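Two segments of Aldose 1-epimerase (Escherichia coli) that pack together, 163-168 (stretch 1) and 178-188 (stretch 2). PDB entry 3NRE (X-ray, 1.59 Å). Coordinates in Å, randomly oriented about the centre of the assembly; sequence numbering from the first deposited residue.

Stretch 1 (163-168) QASGYW
Stretch 2 178-188: EFCEQLPQELD

The contact is built on a short antiparallel pairing: strand 178-180 runs at 163° to the strand that passes through Tyr167 and Trp168 and continues beyond stretch 1, with axes 4.6 Å apart at closest approach. The backbones are extended (phi/psi -151/163 at Tyr167, -99/130 at Trp168, -82/136 at Phe179, -139/127 at Cys180); the register is defined by the Tyr167-Cys180 and Trp168-Phe179 bridges. Tyr167 and Cys180 form the hydrogen-bonded pair, CA atoms 5.4 Å apart: Tyr167 N donates to Cys180 O at 2.9 Å (164° at hydrogen), and Cys180 N to Tyr167 O at 2.8 Å (151°). Trp168 and Phe179 form the next, non-hydrogen-bonded pair, CA to CA 4.4 Å; here the CA of Trp168 lies 3.4 Å from Glu178 O in a CA-H...O contact.

Neighbouring side chains alternate between the two faces. On one, Phe179 (chi1 t, chi2 71°) turns its edge to the face of the Trp168 five-membered ring (chi1 m, chi2 -86°), centroids 4.9 Å apart and planes at 61°; Phe179 CD1 reaches Trp168 CE2 at 3.4 Å. Phe179 also occupies the space beside Gly166, with Phe179 CZ 3.9 Å from Gly166 CA. An ideal CB on this glycine would fall 2.7 Å from Phe179 CZ and 3.0 Å from Cys180 O, both clashes, so the close fit depends on the bare backbone.

On the other face, Tyr167 (chi1 82°, p; chi2 -56°) is the main bump, with 131 Å² covered. Its hollow is lined by Cys180, Leu183, Pro184 and Leu187: Tyr167 CE1 meets Cys180 CB at 3.8 Å and Pro184 CD at 3.6 Å, Tyr167 CE2 meets Leu187 CD1 at 3.8 Å, and Tyr167 CB meets Leu183 CD2 at 3.8 Å. Leu183 (chi1 m, chi2 t) extends the packing to Ala164, whose O lies 3.4 Å from Leu183 CD1. Together the stretches bury 589 Å².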

ATOM      1  N   GLN A 163       7.512   4.013 -13.923  1.00 31.18           N
ATOM      2  CA  GLN A 163       6.833   4.579 -15.098  1.00 31.93           C
ATOM      3  C   GLN A 163       5.569   5.342 -14.753  1.00 32.98           C
ATOM      4  O   GLN A 163       4.802   4.888 -13.933  1.00 31.19           O
ATOM      5  CB  GLN A 163       6.511   3.441 -16.076  1.00 34.84           C
ATOM      6  CG  GLN A 163       5.670   3.839 -17.289  1.00 38.07           C
ATOM      7  CD  GLN A 163       5.358   2.619 -18.151  1.00 46.37           C
ATOM      8  OE1 GLN A 163       6.264   2.030 -18.747  1.00 48.48           O
ATOM      9  NE2 GLN A 163       4.083   2.214 -18.185  1.00 41.78           N
ATOM     10  N   ALA A 164       5.367   6.504 -15.378  1.00 33.50           N
ATOM     11  CA  ALA A 164       4.176   7.305 -15.177  1.00 34.37           C
ATOM     12  C   ALA A 164       3.940   8.194 -16.375  1.00 34.48           C
ATOM     13  O   ALA A 164       4.885   8.744 -16.948  1.00 38.98           O
ATOM     14  CB  ALA A 164       4.274   8.161 -13.895  1.00 31.91           C
ATOM     15  N   SER A 165       2.676   8.304 -16.769  1.00 35.56           N
ATOM     16  CA  SER A 165       2.300   9.154 -17.897  1.00 38.17           C
ATOM     17  C   SER A 165       1.549  10.399 -17.473  1.00 39.38           C
ATOM     18  O   SER A 165       1.099  11.158 -18.348  1.00 37.72           O
ATOM     19  CB  SER A 165       1.444   8.344 -18.888  1.00 40.77           C
ATOM     20  OG  SER A 165       0.212   8.000 -18.288  1.00 41.57           O
ATOM     21  N   GLY A 166       1.351  10.562 -16.150  1.00 31.79           N
ATOM     22  CA  GLY A 166       0.693  11.712 -15.608  1.00 30.59           C
ATOM     23  C   GLY A 166       0.497  11.554 -14.131  1.00 29.17           C
ATOM     24  O   GLY A 166       0.825  10.516 -13.585  1.00 29.32           O
ATOM     25  N   TYR A 167      -0.017  12.597 -13.505  1.00 28.22           N
ATOM     26  CA  TYR A 167      -0.235  12.566 -12.058  1.00 26.30           C
ATOM     27  C   TYR A 167      -1.396  13.446 -11.658  1.00 28.83           C
ATOM     28  O   TYR A 167      -1.865  14.258 -12.431  1.00 27.32           O
ATOM     29  CB  TYR A 167       1.029  12.990 -11.310  1.00 25.79           C
ATOM     30  CG  TYR A 167       1.270  14.475 -11.167  1.00 30.00           C
ATOM     31  CD1 TYR A 167       1.321  15.303 -12.279  1.00 29.89           C
ATOM     32  CD2 TYR A 167       1.473  15.047  -9.933  1.00 25.94           C
ATOM     33  CE1 TYR A 167       1.564  16.670 -12.156  1.00 34.70           C
ATOM     34  CE2 TYR A 167       1.693  16.408  -9.797  1.00 32.62           C
ATOM     35  CZ  TYR A 167       1.750  17.205 -10.898  1.00 34.19           C
ATOM     36  OH  TYR A 167       1.982  18.550 -10.753  1.00 36.32           O
ATOM     37  N   TRP A 168      -1.886  13.222 -10.445  1.00 25.50           N
ATOM     38  CA  TRP A 168      -2.899  14.120  -9.866  1.00 26.18           C
ATOM     39  C   TRP A 168      -2.224  15.102  -8.933  1.00 26.84           C
ATOM     40  O   TRP A 168      -1.490  14.699  -8.007  1.00 25.39           O
ATOM     41  CB  TRP A 168      -3.947  13.329  -9.084  1.00 30.47           C
ATOM     42  CG  TRP A 168      -4.824  12.476  -9.965  1.00 24.81           C
ATOM     43  CD1 TRP A 168      -5.963  12.881 -10.594  1.00 30.75           C
ATOM     44  CD2 TRP A 168      -4.634  11.112 -10.345  1.00 24.06           C
ATOM     45  NE1 TRP A 168      -6.513  11.855 -11.297  1.00 25.90           N
ATOM     46  CE2 TRP A 168      -5.709  10.761 -11.185  1.00 25.39           C
ATOM     47  CE3 TRP A 168      -3.653  10.155 -10.078  1.00 26.22           C
ATOM     48  CZ2 TRP A 168      -5.846   9.498 -11.742  1.00 29.58           C
ATOM     49  CZ3 TRP A 168      -3.783   8.904 -10.622  1.00 27.25           C
ATOM     50  CH2 TRP A 168      -4.869   8.579 -11.453  1.00 31.35           C
ATOM     51  N   GLU A 178      -6.621  17.786  -9.746  1.00 27.00           N
ATOM     52  CA  GLU A 178      -6.644  17.775 -11.189  1.00 29.86           C
ATOM     53  C   GLU A 178      -5.589  16.844 -11.714  1.00 28.96           C
ATOM     54  O   GLU A 178      -4.461  16.785 -11.204  1.00 29.28           O
ATOM     55  CB  GLU A 178      -6.445  19.181 -11.798  1.00 34.25           C
ATOM     56  CG  GLU A 178      -6.895  19.284 -13.257  1.00 40.59           C
ATOM     57  CD  GLU A 178      -6.893  20.728 -13.834  1.00 50.01           C
ATOM     58  OE1 GLU A 178      -5.796  21.293 -14.109  1.00 51.48           O
ATOM     59  OE2 GLU A 178      -7.995  21.283 -14.056  1.00 57.58           O
ATOM     60  N   PHE A 179      -5.986  16.114 -12.740  1.00 30.17           N
ATOM     61  CA  PHE A 179      -5.092  15.229 -13.463  1.00 31.70           C
ATOM     62  C   PHE A 179      -4.291  16.019 -14.465  1.00 32.51           C
ATOM     63  O   PHE A 179      -4.842  16.863 -15.176  1.00 33.25           O
ATOM     64  CB  PHE A 179      -5.848  14.152 -14.220  1.00 30.29           C
ATOM     65  CG  PHE A 179      -4.937  13.123 -14.801  1.00 34.37           C
ATOM     66  CD1 PHE A 179      -4.286  12.216 -13.946  1.00 37.60           C
ATOM     67  CD2 PHE A 179      -4.668  13.084 -16.166  1.00 41.80           C
ATOM     68  CE1 PHE A 179      -3.408  11.258 -14.453  1.00 40.09           C
ATOM     69  CE2 PHE A 179      -3.800  12.132 -16.672  1.00 43.97           C
ATOM     70  CZ  PHE A 179      -3.171  11.218 -15.818  1.00 39.13           C
ATOM     71  N   CYS A 180      -2.991  15.722 -14.527  1.00 33.19           N
ATOM     72  CA  CYS A 180      -2.062  16.481 -15.357  1.00 36.15           C
ATOM     73  C   CYS A 180      -1.094  15.536 -16.054  1.00 35.23           C
ATOM     74  O   CYS A 180      -0.412  14.755 -15.400  1.00 32.65           O
ATOM     75  CB  CYS A 180      -1.316  17.491 -14.490  1.00 37.81           C
ATOM     76  SG  CYS A 180      -0.120  18.515 -15.409  1.00 46.81           S
ATOM     77  N   GLU A 181      -0.987  15.659 -17.387  1.00 39.45           N
ATOM     78  CA  GLU A 181      -0.122  14.777 -18.201  1.00 41.35           C
ATOM     79  C   GLU A 181       1.353  15.240 -18.310  1.00 43.93           C
ATOM     80  O   GLU A 181       2.189  14.491 -18.800  1.00 47.54           O
ATOM     81  CB  GLU A 181      -0.713  14.589 -19.618  1.00 49.98           C
ATOM     82  CG  GLU A 181      -2.239  14.233 -19.687  1.00 56.99           C
ATOM     83  CD  GLU A 181      -2.540  13.010 -20.571  1.00 70.08           C
ATOM     84  OE1 GLU A 181      -3.174  13.175 -21.636  1.00 73.42           O
ATOM     85  OE2 GLU A 181      -2.130  11.879 -20.193  1.00 74.24           O
ATOM     86  N   GLN A 182       1.669  16.471 -17.906  1.00 43.55           N
ATOM     87  CA  GLN A 182       3.056  16.947 -17.837  1.00 45.81           C
ATOM     88  C   GLN A 182       3.593  16.769 -16.393  1.00 42.28           C
ATOM     89  O   GLN A 182       3.171  17.480 -15.466  1.00 43.02           O
ATOM     90  CB  GLN A 182       3.173  18.415 -18.280  1.00 43.29           C
ATOM     91  CG  GLN A 182       2.846  18.674 -19.758  1.00 55.51           C
ATOM     92  N   LEU A 183       4.492  15.807 -16.195  1.00 40.77           N
ATOM     93  CA  LEU A 183       5.087  15.579 -14.878  1.00 36.30           C
ATOM     94  C   LEU A 183       6.133  16.653 -14.597  1.00 40.26           C
ATOM     95  O   LEU A 183       7.006  16.896 -15.428  1.00 40.65           O
ATOM     96  CB  LEU A 183       5.735  14.192 -14.847  1.00 38.00           C
ATOM     97  CG  LEU A 183       4.835  12.959 -15.046  1.00 35.34           C
ATOM     98  CD1 LEU A 183       5.613  11.679 -15.324  1.00 39.16           C
ATOM     99  CD2 LEU A 183       3.904  12.755 -13.846  1.00 36.04           C
ATOM    100  N   PRO A 184       6.062  17.335 -13.441  1.00 39.55           N
ATOM    101  CA  PRO A 184       7.205  18.237 -13.176  1.00 41.96           C
ATOM    102  C   PRO A 184       8.474  17.407 -13.000  1.00 38.84           C
ATOM    103  O   PRO A 184       8.368  16.249 -12.600  1.00 38.26           O
ATOM    104  CB  PRO A 184       6.833  18.923 -11.849  1.00 41.64           C
ATOM    105  CG  PRO A 184       5.771  18.136 -11.297  1.00 42.14           C
ATOM    106  CD  PRO A 184       5.028  17.479 -12.423  1.00 40.18           C
ATOM    107  N   GLN A 185       9.642  17.987 -13.291  1.00 42.31           N
ATOM    108  CA  GLN A 185      10.892  17.232 -13.298  1.00 44.17           C
ATOM    109  C   GLN A 185      11.077  16.528 -11.951  1.00 43.28           C
ATOM    110  O   GLN A 185      11.425  15.343 -11.932  1.00 44.41           O
ATOM    111  CB  GLN A 185      12.122  18.105 -13.651  1.00 47.84           C
ATOM    112  CG  GLN A 185      13.478  17.316 -13.737  1.00 48.57           C
ATOM    113  N   GLU A 186      10.805  17.231 -10.843  1.00 37.79           N
ATOM    114  CA  GLU A 186      11.084  16.691  -9.502  1.00 37.74           C
ATOM    115  C   GLU A 186      10.189  15.482  -9.176  1.00 34.48           C
ATOM    116  O   GLU A 186      10.483  14.679  -8.278  1.00 36.23           O
ATOM    117  CB  GLU A 186      10.897  17.794  -8.429  1.00 41.93           C
ATOM    118  CG  GLU A 186      11.984  18.911  -8.472  1.00 45.70           C
ATOM    119  N   LEU A 187       9.061  15.372  -9.867  1.00 34.81           N
ATOM    120  CA  LEU A 187       8.115  14.240  -9.661  1.00 33.18           C
ATOM    121  C   LEU A 187       8.085  13.249 -10.838  1.00 31.79           C
ATOM    122  O   LEU A 187       7.152  12.462 -10.992  1.00 30.85           O
ATOM    123  CB  LEU A 187       6.691  14.766  -9.432  1.00 30.62           C
ATOM    124  CG  LEU A 187       6.494  15.580  -8.167  1.00 33.87           C
ATOM    125  CD1 LEU A 187       5.092  16.168  -8.093  1.00 31.95           C
ATOM    126  CD2 LEU A 187       6.809  14.692  -6.970  1.00 32.67           C
ATOM    127  N   ASP A 188       9.115  13.264 -11.649  1.00 31.99           N
ATOM    128  CA  ASP A 188       9.184  12.401 -12.833  1.00 32.89           C
ATOM    129  C   ASP A 188      10.161  11.263 -12.582  1.00 33.96           C
ATOM    130  O   ASP A 188      11.396  11.450 -12.653  1.00 35.61           O
ATOM    131  CB  ASP A 188       9.629  13.223 -14.073  1.00 36.55           C
ATOM    132  CG  ASP A 188       9.490  12.439 -15.379  1.00 44.66           C
ATOM    133  OD1 ASP A 188       9.466  11.194 -15.320  1.00 39.87           O
ATOM    134  OD2 ASP A 188       9.441  13.066 -16.481  1.00 52.60           O
TER